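Local coordinates for protein D-glycero-D-manno-heptose 1-phosphate kinase (Bacteroides thetaiotaomicron, PDB 3K85) that probably phosphorylates D-glycero-D-manno-heptose 1-phosphate at the expense of ATP, as a sugar kinase of the GHMP family, at residues 55-60 with 79-84; 116-121 with 162-167; 122-127 with 138-143. One frame throughout, in Å; residues are numbered along the deposited sequence.

Interaction 1: residues 55-60 with 79-84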
loop_
_atom_site.group_PDB
_atom_site.type_symbol
_atom_site.label_atom_id
_atom_site.label_comp_id
_atom_site.label_asym_id
_atom_site.label_seq_id
_atom_site.Cartn_x
_atom_site.Cartn_y
_atom_site.Cartn_z
ATOM N N ILE A 55 -12.957 21.912 -29.614
ATOM C CA ILE A 55 -11.793 21.157 -29.169
ATOM C C ILE A 55 -10.464 21.911 -29.333
ATOM O O ILE A 55 -10.085 22.302 -30.438
ATOM C CB ILE A 55 -11.713 19.823 -29.928
ATOM C CG1 ILE A 55 -12.885 18.932 -29.500
ATOM C CG2 ILE A 55 -10.371 19.155 -29.688
ATOM C CD1 ILE A 55 -13.021 17.657 -30.306
ATOM N N ASN A 56 -9.764 22.120 -28.223
ATOM C CA ASN A 56 -8.475 22.795 -28.255
ATOM C C ASN A 56 -7.470 21.879 -27.552
ATOM O O ASN A 56 -7.188 22.040 -26.367
ATOM C CB ASN A 56 -8.576 24.156 -27.557
ATOM C CG ASN A 56 -7.264 24.914 -27.573
ATOM O OD1 ASN A 56 -6.371 24.608 -28.360
ATOM N ND2 ASN A 56 -7.142 25.913 -26.706
ATOM N N ALA A 57 -6.948 20.906 -28.298
ATOM C CA ALA A 57 -6.008 19.929 -27.771
ATOM C C ALA A 57 -4.563 20.134 -28.218
ATOM O O ALA A 57 -4.165 19.706 -29.298
ATOM C CB ALA A 57 -6.468 18.533 -28.157
ATOM N N TYR A 58 -3.772 20.770 -27.365
ATOM C CA TYR A 58 -2.375 21.022 -27.670
ATOM C C TYR A 58 -1.589 19.720 -27.860
ATOM O O TYR A 58 -0.551 19.702 -28.531
ATOM C CB TYR A 58 -1.756 21.869 -26.547
ATOM C CG TYR A 58 -2.421 23.222 -26.400
ATOM C CD1 TYR A 58 -1.895 24.355 -27.022
ATOM C CD2 TYR A 58 -3.619 23.352 -25.708
ATOM C CE1 TYR A 58 -2.553 25.586 -26.957
ATOM C CE2 TYR A 58 -4.286 24.567 -25.640
ATOM C CZ TYR A 58 -3.750 25.683 -26.268
ATOM O OH TYR A 58 -4.434 26.880 -26.221
ATOM N N ASP A 59 -2.087 18.632 -27.277
ATOM C CA ASP A 59 -1.415 17.338 -27.371
ATOM C C ASP A 59 -1.699 16.633 -28.688
ATOM O O ASP A 59 -0.818 16.007 -29.265
ATOM C CB ASP A 59 -1.827 16.435 -26.199
ATOM C CG ASP A 59 -3.322 16.259 -26.104
ATOM O OD1 ASP A 59 -4.012 17.291 -26.031
ATOM O OD2 ASP A 59 -3.807 15.103 -26.100
ATOM N N ALA A 60 -2.937 16.721 -29.154
ATOM C CA ALA A 60 -3.306 16.099 -30.420
ATOM C C ALA A 60 -3.076 17.109 -31.542
ATOM O O ALA A 60 -3.336 16.828 -32.713
ATOM C CB ALA A 60 -4.767 15.669 -30.388
ATOM N N SER A 79 -8.529 12.169 -31.674
ATOM C CA SER A 79 -9.134 10.848 -31.556
ATOM C C SER A 79 -9.474 10.536 -30.098
ATOM O O SER A 79 -10.605 10.146 -29.779
ATOM C CB SER A 79 -8.179 9.787 -32.106
ATOM O OG SER A 79 -7.948 9.967 -33.496
ATOM N N LEU A 80 -8.489 10.721 -29.218
ATOM C CA LEU A 80 -8.657 10.464 -27.792
ATOM C C LEU A 80 -9.894 11.135 -27.211
ATOM O O LEU A 80 -10.690 10.495 -26.525
ATOM C CB LEU A 80 -7.411 10.917 -27.045
ATOM C CG LEU A 80 -6.297 9.881 -26.871
ATOM C CD1 LEU A 80 -6.221 8.961 -28.052
ATOM C CD2 LEU A 80 -4.992 10.606 -26.656
ATOM N N ILE A 81 -10.057 12.424 -27.484
ATOM C CA ILE A 81 -11.214 13.163 -26.991
ATOM C C ILE A 81 -12.496 12.610 -27.611
ATOM O O ILE A 81 -13.505 12.398 -26.927
ATOM C CB ILE A 81 -11.105 14.649 -27.351
ATOM C CG1 ILE A 81 -9.999 15.297 -26.520
ATOM C CG2 ILE A 81 -12.444 15.345 -27.149
ATOM C CD1 ILE A 81 -9.826 16.772 -26.805
ATOM N N LYS A 82 -12.454 12.391 -28.919
ATOM C CA LYS A 82 -13.605 11.861 -29.633
ATOM C C LYS A 82 -13.952 10.457 -29.125
ATOM O O LYS A 82 -15.120 10.142 -28.894
ATOM C CB LYS A 82 -13.310 11.865 -31.136
ATOM C CG LYS A 82 -13.197 13.284 -31.700
ATOM C CD LYS A 82 -12.699 13.305 -33.136
ATOM C CE LYS A 82 -12.632 14.731 -33.665
ATOM N NZ LYS A 82 -12.073 14.772 -35.041
ATOM N N GLY A 83 -12.935 9.621 -28.942
ATOM C CA GLY A 83 -13.179 8.281 -28.427
ATOM C C GLY A 83 -13.889 8.309 -27.070
ATOM O O GLY A 83 -14.899 7.627 -26.860
ATOM N N VAL A 84 -13.370 9.111 -26.144
ATOM C CA VAL A 84 -13.968 9.203 -24.825
ATOM C C VAL A 84 -15.374 9.753 -24.914
ATOM O O VAL A 84 -16.311 9.171 -24.373
ATOM C CB VAL A 84 -13.141 10.103 -23.894
ATOM C CG1 VAL A 84 -13.815 10.194 -22.533
ATOM C CG2 VAL A 84 -11.730 9.542 -23.754
#
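I55 and I81 interlock, each setting its CD1 against the other's CG2. CG2 of I55 meets CD1 of I81 at 3.8 Å, while CD1 of I55 lies 4.0 Å from CG2 of I81. The two side chains run alongside one another, pointing opposite ways, each laying its long arm against the other's methyl branch. Both adopt the same conformation: CG1 stands anti to the carbonyl carbon (chi1 -70° in I81), CG2 takes the position anti to the backbone N, and the CG1-CD1 arm is fully extended. That extension carries CD1 of I81 on to a second partner, the CB of A57, at 4.0 Å. One helix residue thus packs on two strand residues, I55 and A57, whose CB atoms both face the helix. N56, between them in sequence, turns its CB away; on its own side of the strand its ND2 donates to OH of Y58 at 2.9 Å with an N-H...O angle of 157°, the hydroxyl lying close to the amide plane. K82 adds a looser touch, CE to I55 CD1 at 4.5 Å, and its extended chain delivers NZ to D75, E77 O and Y66 OH, so the charge is held beyond the apolar patch. The axes of strand 55-57 and helix 79-84 approach to 10.2 Å at 131°, consistent with a helix lying across the face of a sheet. Strand 52-57 runs between strands 62-67 and 99-105, T103 of the latter touching I81, while I81 and V84 also rest on I123 of helix 115-131, and V84 on F127.

Interaction 2: residues 116-121 with 162-167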
loop_
_atom_site.group_PDB
_atom_site.type_symbol
_atom_site.label_atom_id
_atom_site.label_comp_id
_atom_site.label_asym_id
_atom_site.label_seq_id
_atom_site.Cartn_x
_atom_site.Cartn_y
_atom_site.Cartn_z
ATOM N N SER A 116 -0.470 8.643 -23.796
ATOM C CA SER A 116 -1.797 8.384 -24.337
ATOM C C SER A 116 -2.795 7.872 -23.293
ATOM O O SER A 116 -3.872 8.444 -23.107
ATOM C CB SER A 116 -1.674 7.380 -25.490
ATOM O OG SER A 116 -2.899 7.240 -26.187
ATOM N N SER A 117 -2.444 6.791 -22.613
ATOM C CA SER A 117 -3.337 6.234 -21.602
ATOM C C SER A 117 -3.604 7.251 -20.488
ATOM O O SER A 117 -4.729 7.390 -20.007
ATOM C CB SER A 117 -2.722 4.963 -21.031
ATOM O OG SER A 117 -2.431 4.045 -22.074
ATOM N N THR A 118 -2.568 7.976 -20.086
ATOM C CA THR A 118 -2.731 8.969 -19.041
ATOM C C THR A 118 -3.752 10.002 -19.480
ATOM O O THR A 118 -4.646 10.359 -18.699
ATOM C CB THR A 118 -1.396 9.653 -18.716
ATOM O OG1 THR A 118 -0.568 8.739 -17.993
ATOM C CG2 THR A 118 -1.611 10.901 -17.883
HETATM N N MSE A 119 -3.649 10.457 -20.730
HETATM C CA MSE A 119 -4.587 11.460 -21.242
HETATM C C MSE A 119 -6.026 10.957 -21.340
HETATM O O MSE A 119 -6.975 11.707 -21.051
HETATM C CB MSE A 119 -4.133 11.991 -22.607
HETATM C CG MSE A 119 -5.126 12.975 -23.242
HETATM SE SE MSE A 119 -5.524 14.555 -22.154
HETATM C CE MSE A 119 -3.779 15.399 -22.325
ATOM N N VAL A 120 -6.198 9.706 -21.766
ATOM C CA VAL A 120 -7.538 9.116 -21.858
ATOM C C VAL A 120 -8.151 9.095 -20.446
ATOM O O VAL A 120 -9.310 9.466 -20.253
ATOM C CB VAL A 120 -7.485 7.662 -22.413
ATOM C CG1 VAL A 120 -8.848 6.987 -22.252
ATOM C CG2 VAL A 120 -7.083 7.678 -23.882
ATOM N N VAL A 121 -7.364 8.681 -19.457
ATOM C CA VAL A 121 -7.848 8.657 -18.079
ATOM C C VAL A 121 -8.234 10.071 -17.657
ATOM O O VAL A 121 -9.312 10.301 -17.123
ATOM C CB VAL A 121 -6.764 8.118 -17.102
ATOM C CG1 VAL A 121 -7.262 8.214 -15.635
ATOM C CG2 VAL A 121 -6.416 6.670 -17.471
ATOM N N TYR A 162 -4.042 1.744 -15.621
ATOM C CA TYR A 162 -4.210 1.578 -14.183
ATOM C C TYR A 162 -3.334 2.513 -13.360
ATOM O O TYR A 162 -3.773 3.027 -12.322
ATOM C CB TYR A 162 -3.952 0.116 -13.798
ATOM C CG TYR A 162 -5.076 -0.813 -14.200
ATOM C CD1 TYR A 162 -6.131 -1.071 -13.326
ATOM C CD2 TYR A 162 -5.130 -1.366 -15.479
ATOM C CE1 TYR A 162 -7.219 -1.852 -13.715
ATOM C CE2 TYR A 162 -6.225 -2.151 -15.882
ATOM C CZ TYR A 162 -7.262 -2.383 -14.996
ATOM O OH TYR A 162 -8.377 -3.095 -15.394
ATOM N N ALA A 163 -2.100 2.736 -13.809
ATOM C CA ALA A 163 -1.204 3.623 -13.081
ATOM C C ALA A 163 -1.820 5.025 -13.038
ATOM O O ALA A 163 -1.921 5.648 -11.978
ATOM C CB ALA A 163 0.159 3.660 -13.748
ATOM N N ALA A 164 -2.275 5.505 -14.186
ATOM C CA ALA A 164 -2.855 6.837 -14.256
ATOM C C ALA A 164 -4.046 7.041 -13.330
ATOM O O ALA A 164 -4.140 8.068 -12.653
ATOM C CB ALA A 164 -3.255 7.154 -15.696
ATOM N N ALA A 165 -4.956 6.071 -13.295
ATOM C CA ALA A 165 -6.150 6.185 -12.464
ATOM C C ALA A 165 -5.931 5.937 -10.971
ATOM O O ALA A 165 -6.609 6.543 -10.133
ATOM C CB ALA A 165 -7.252 5.242 -12.996
ATOM N N PHE A 166 -4.993 5.050 -10.643
ATOM C CA PHE A 166 -4.713 4.711 -9.248
ATOM C C PHE A 166 -3.708 5.613 -8.541
ATOM O O PHE A 166 -3.974 6.049 -7.423
ATOM C CB PHE A 166 -4.285 3.245 -9.149
ATOM C CG PHE A 166 -5.435 2.282 -9.277
ATOM C CD1 PHE A 166 -6.051 1.746 -8.140
ATOM C CD2 PHE A 166 -5.932 1.934 -10.538
ATOM C CE1 PHE A 166 -7.142 0.875 -8.258
ATOM C CE2 PHE A 166 -7.019 1.068 -10.667
ATOM C CZ PHE A 166 -7.629 0.534 -9.522
ATOM N N GLY A 167 -2.566 5.885 -9.177
ATOM C CA GLY A 167 -1.558 6.747 -8.577
ATOM C C GLY A 167 -0.688 6.073 -7.533
ATOM O O GLY A 167 -1.076 5.043 -6.966
#
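A164 presses its methyl group onto the backbone of helix 116-121 and stands beside V121. Its CB is 3.8 Å from CA of T118 and 3.7 Å from CG2 of V121, so a single methyl group touches two residues about one turn apart. The small side chain permits the close approach: the CA atoms of T118 and A164 are 5.2 Å apart, and the helix axes come within 8.6 Å, crossing at -41°. V121 points at the other helix and divides its two methyls between successive residues. CG1, anti to the backbone N (chi1 175°), reaches past A164 to A165, 3.9 Å from its N and 4.0 Å from its CB; CG2, anti to the carbonyl carbon, stays with A164. T118 is turned differently. Its CB lies along the flank of the interface rather than facing A164, and OG1 passes 3.9 Å from A164 CB without bonding to it. The strongest partner of that buried hydroxyl is P9 O, with G114 O a second carbonyl within bonding reach. No hydrogen bond crosses between 116-121 and 162-167. Helix 159-166 ends just beyond the contact, G167 leaving helical geometry with a positive phi of 79°. S116 and S117, both bonded to the carboxylate of E148, begin 116-121 and follow a glycine-rich loop that includes G114. This matches the signature of GHMP kinases, which in relatives wraps the ATP phosphates at the start of a helix. The contact joins this helix, whose start follows the loop that probably binds ATP as in relatives, to helix 159-166 in the N-terminal domain.

Interaction 3: residues 122-127 with 138-143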
loop_
_atom_site.group_PDB
_atom_site.type_symbol
_atom_site.label_atom_id
_atom_site.label_comp_id
_atom_site.label_asym_id
_atom_site.label_seq_id
_atom_site.Cartn_x
_atom_site.Cartn_y
_atom_site.Cartn_z
ATOM N N CYS A 122 -7.347 11.023 -17.912
ATOM C CA CYS A 122 -7.610 12.411 -17.565
ATOM C C CYS A 122 -8.920 12.884 -18.188
ATOM O O CYS A 122 -9.775 13.448 -17.511
ATOM C CB CYS A 122 -6.451 13.302 -18.042
ATOM S SG CYS A 122 -6.682 15.033 -17.627
ATOM N N ILE A 123 -9.082 12.653 -19.487
ATOM C CA ILE A 123 -10.310 13.070 -20.157
ATOM C C ILE A 123 -11.511 12.392 -19.508
ATOM O O ILE A 123 -12.533 13.039 -19.251
ATOM C CB ILE A 123 -10.269 12.734 -21.661
ATOM C CG1 ILE A 123 -9.122 13.499 -22.327
ATOM C CG2 ILE A 123 -11.591 13.093 -22.307
ATOM C CD1 ILE A 123 -8.908 13.118 -23.773
ATOM N N LEU A 124 -11.388 11.095 -19.237
ATOM C CA LEU A 124 -12.470 10.351 -18.589
ATOM C C LEU A 124 -12.826 10.998 -17.257
ATOM O O LEU A 124 -14.002 11.200 -16.927
ATOM C CB LEU A 124 -12.048 8.898 -18.358
ATOM C CG LEU A 124 -12.526 7.938 -19.448
ATOM C CD1 LEU A 124 -11.855 6.585 -19.301
ATOM C CD2 LEU A 124 -14.039 7.808 -19.355
ATOM N N LYS A 125 -11.796 11.332 -16.488
ATOM C CA LYS A 125 -12.006 11.960 -15.201
ATOM C C LYS A 125 -12.772 13.268 -15.341
ATOM O O LYS A 125 -13.647 13.570 -14.519
ATOM C CB LYS A 125 -10.671 12.190 -14.493
ATOM C CG LYS A 125 -10.420 11.224 -13.342
ATOM C CD LYS A 125 -11.533 11.349 -12.298
ATOM C CE LYS A 125 -11.216 10.576 -11.034
ATOM N NZ LYS A 125 -10.823 9.178 -11.353
ATOM N N ALA A 126 -12.469 14.049 -16.377
ATOM C CA ALA A 126 -13.187 15.306 -16.552
ATOM C C ALA A 126 -14.655 14.986 -16.799
ATOM O O ALA A 126 -15.527 15.590 -16.183
ATOM C CB ALA A 126 -12.616 16.100 -17.714
ATOM N N PHE A 127 -14.928 14.027 -17.686
ATOM C CA PHE A 127 -16.314 13.644 -17.967
ATOM C C PHE A 127 -17.009 13.095 -16.719
ATOM O O PHE A 127 -18.153 13.469 -16.428
ATOM C CB PHE A 127 -16.385 12.617 -19.114
ATOM C CG PHE A 127 -16.351 13.243 -20.489
ATOM C CD1 PHE A 127 -17.471 13.896 -21.001
ATOM C CD2 PHE A 127 -15.190 13.210 -21.260
ATOM C CE1 PHE A 127 -17.432 14.506 -22.261
ATOM C CE2 PHE A 127 -15.142 13.817 -22.511
ATOM C CZ PHE A 127 -16.267 14.465 -23.012
ATOM N N TYR A 138 -11.109 1.091 -10.594
ATOM C CA TYR A 138 -11.154 -0.084 -11.452
ATOM C C TYR A 138 -11.942 0.118 -12.736
ATOM O O TYR A 138 -11.452 -0.203 -13.806
ATOM C CB TYR A 138 -11.673 -1.300 -10.674
ATOM C CG TYR A 138 -10.581 -1.972 -9.864
ATOM C CD1 TYR A 138 -9.632 -2.785 -10.483
ATOM C CD2 TYR A 138 -10.475 -1.764 -8.483
ATOM C CE1 TYR A 138 -8.590 -3.386 -9.743
ATOM C CE2 TYR A 138 -9.443 -2.359 -7.729
ATOM C CZ TYR A 138 -8.508 -3.170 -8.364
ATOM O OH TYR A 138 -7.524 -3.789 -7.620
ATOM N N GLU A 139 -13.149 0.661 -12.636
ATOM C CA GLU A 139 -13.982 0.897 -13.816
ATOM C C GLU A 139 -13.346 1.875 -14.812
ATOM O O GLU A 139 -13.431 1.675 -16.018
ATOM C CB GLU A 139 -15.349 1.440 -13.408
ATOM C CG GLU A 139 -16.191 0.509 -12.548
ATOM C CD GLU A 139 -15.652 0.357 -11.128
ATOM O OE1 GLU A 139 -14.877 1.235 -10.677
ATOM O OE2 GLU A 139 -16.022 -0.636 -10.457
ATOM N N THR A 140 -12.718 2.931 -14.296
ATOM C CA THR A 140 -12.082 3.942 -15.135
ATOM C C THR A 140 -10.902 3.384 -15.921
ATOM O O THR A 140 -10.748 3.656 -17.114
ATOM C CB THR A 140 -11.618 5.132 -14.280
ATOM O OG1 THR A 140 -12.771 5.811 -13.778
ATOM C CG2 THR A 140 -10.779 6.104 -15.087
ATOM N N SER A 141 -10.070 2.599 -15.257
ATOM C CA SER A 141 -8.923 2.011 -15.919
ATOM C C SER A 141 -9.386 1.096 -17.042
ATOM O O SER A 141 -8.926 1.197 -18.175
ATOM C CB SER A 141 -8.098 1.208 -14.921
ATOM O OG SER A 141 -7.809 1.994 -13.782
ATOM N N ARG A 142 -10.300 0.197 -16.714
ATOM C CA ARG A 142 -10.834 -0.762 -17.674
ATOM C C ARG A 142 -11.509 -0.049 -18.853
ATOM O O ARG A 142 -11.302 -0.410 -20.014
ATOM C CB ARG A 142 -11.803 -1.691 -16.927
ATOM C CG ARG A 142 -12.904 -2.362 -17.732
ATOM C CD ARG A 142 -13.987 -2.824 -16.746
ATOM N NE ARG A 142 -15.191 -3.365 -17.375
ATOM C CZ ARG A 142 -16.271 -3.752 -16.695
ATOM N NH1 ARG A 142 -16.291 -3.653 -15.368
ATOM N NH2 ARG A 142 -17.329 -4.245 -17.335
ATOM N N LEU A 143 -12.309 0.969 -18.562
ATOM C CA LEU A 143 -12.970 1.699 -19.632
ATOM C C LEU A 143 -11.943 2.396 -20.522
ATOM O O LEU A 143 -12.135 2.504 -21.733
ATOM C CB LEU A 143 -13.935 2.736 -19.065
ATOM C CG LEU A 143 -14.634 3.588 -20.126
ATOM C CD1 LEU A 143 -15.335 2.694 -21.161
ATOM C CD2 LEU A 143 -15.634 4.492 -19.447
#
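L124 and L143 meet across two helices of the GHMP kinase N-terminal domain, 115-131 and 137-151, in a helix-to-helix packing without a hydrogen bond across it. The close part is leucine on leucine: CD2 of L124 lies 3.7 Å from CD2 of L143, the two side chains crossing at a slant. L143 points at the other helix with CG anti to its backbone N (chi1 178°). L124 has a first torsion of -96°, displaced from the staggered value, and its other methyl, CD1, settles over the backbone of the partner helix at 3.8 Å from T140 O. The side chains are looser on this flank, although the T140 backbone O is close: CD1 of L124 and CG2 of T140 are 4.4 Å apart. Farther out, the partly exposed K125 bends its end toward the partner helix without touching it, and the exposed R142 makes a long, weak ion pair with E146. Y138, edge-to-face with F166, also makes a cation-pi contact with K248 of the second subunit. T140 OG1 is engaged within its own helix region, bonded to G136 O, while K125 NZ stops 4.6 Å from T140 OG1.

All three contacts are buried, with no hydrogen bond across any of them, but they differ in distance from the chain centre: interaction 2 lies about 6 Å away, interaction 3 about 13 Å and interaction 1 about 17 Å (centre to centre). Interaction 1 joins a helix to a sheet through branched isoleucines; interaction 2 joins two closely approaching helices through alanine methyls against V121 and the T118 backbone; interaction 3 uses longer leucines between helices. Interactions 2 and 3 share helix 115-131, and S141 packs on Y162, A165 and F166 between their other helices. Interaction 1 meets that shared helix through L80 and V84, so all three contacts are linked through helix 115-131.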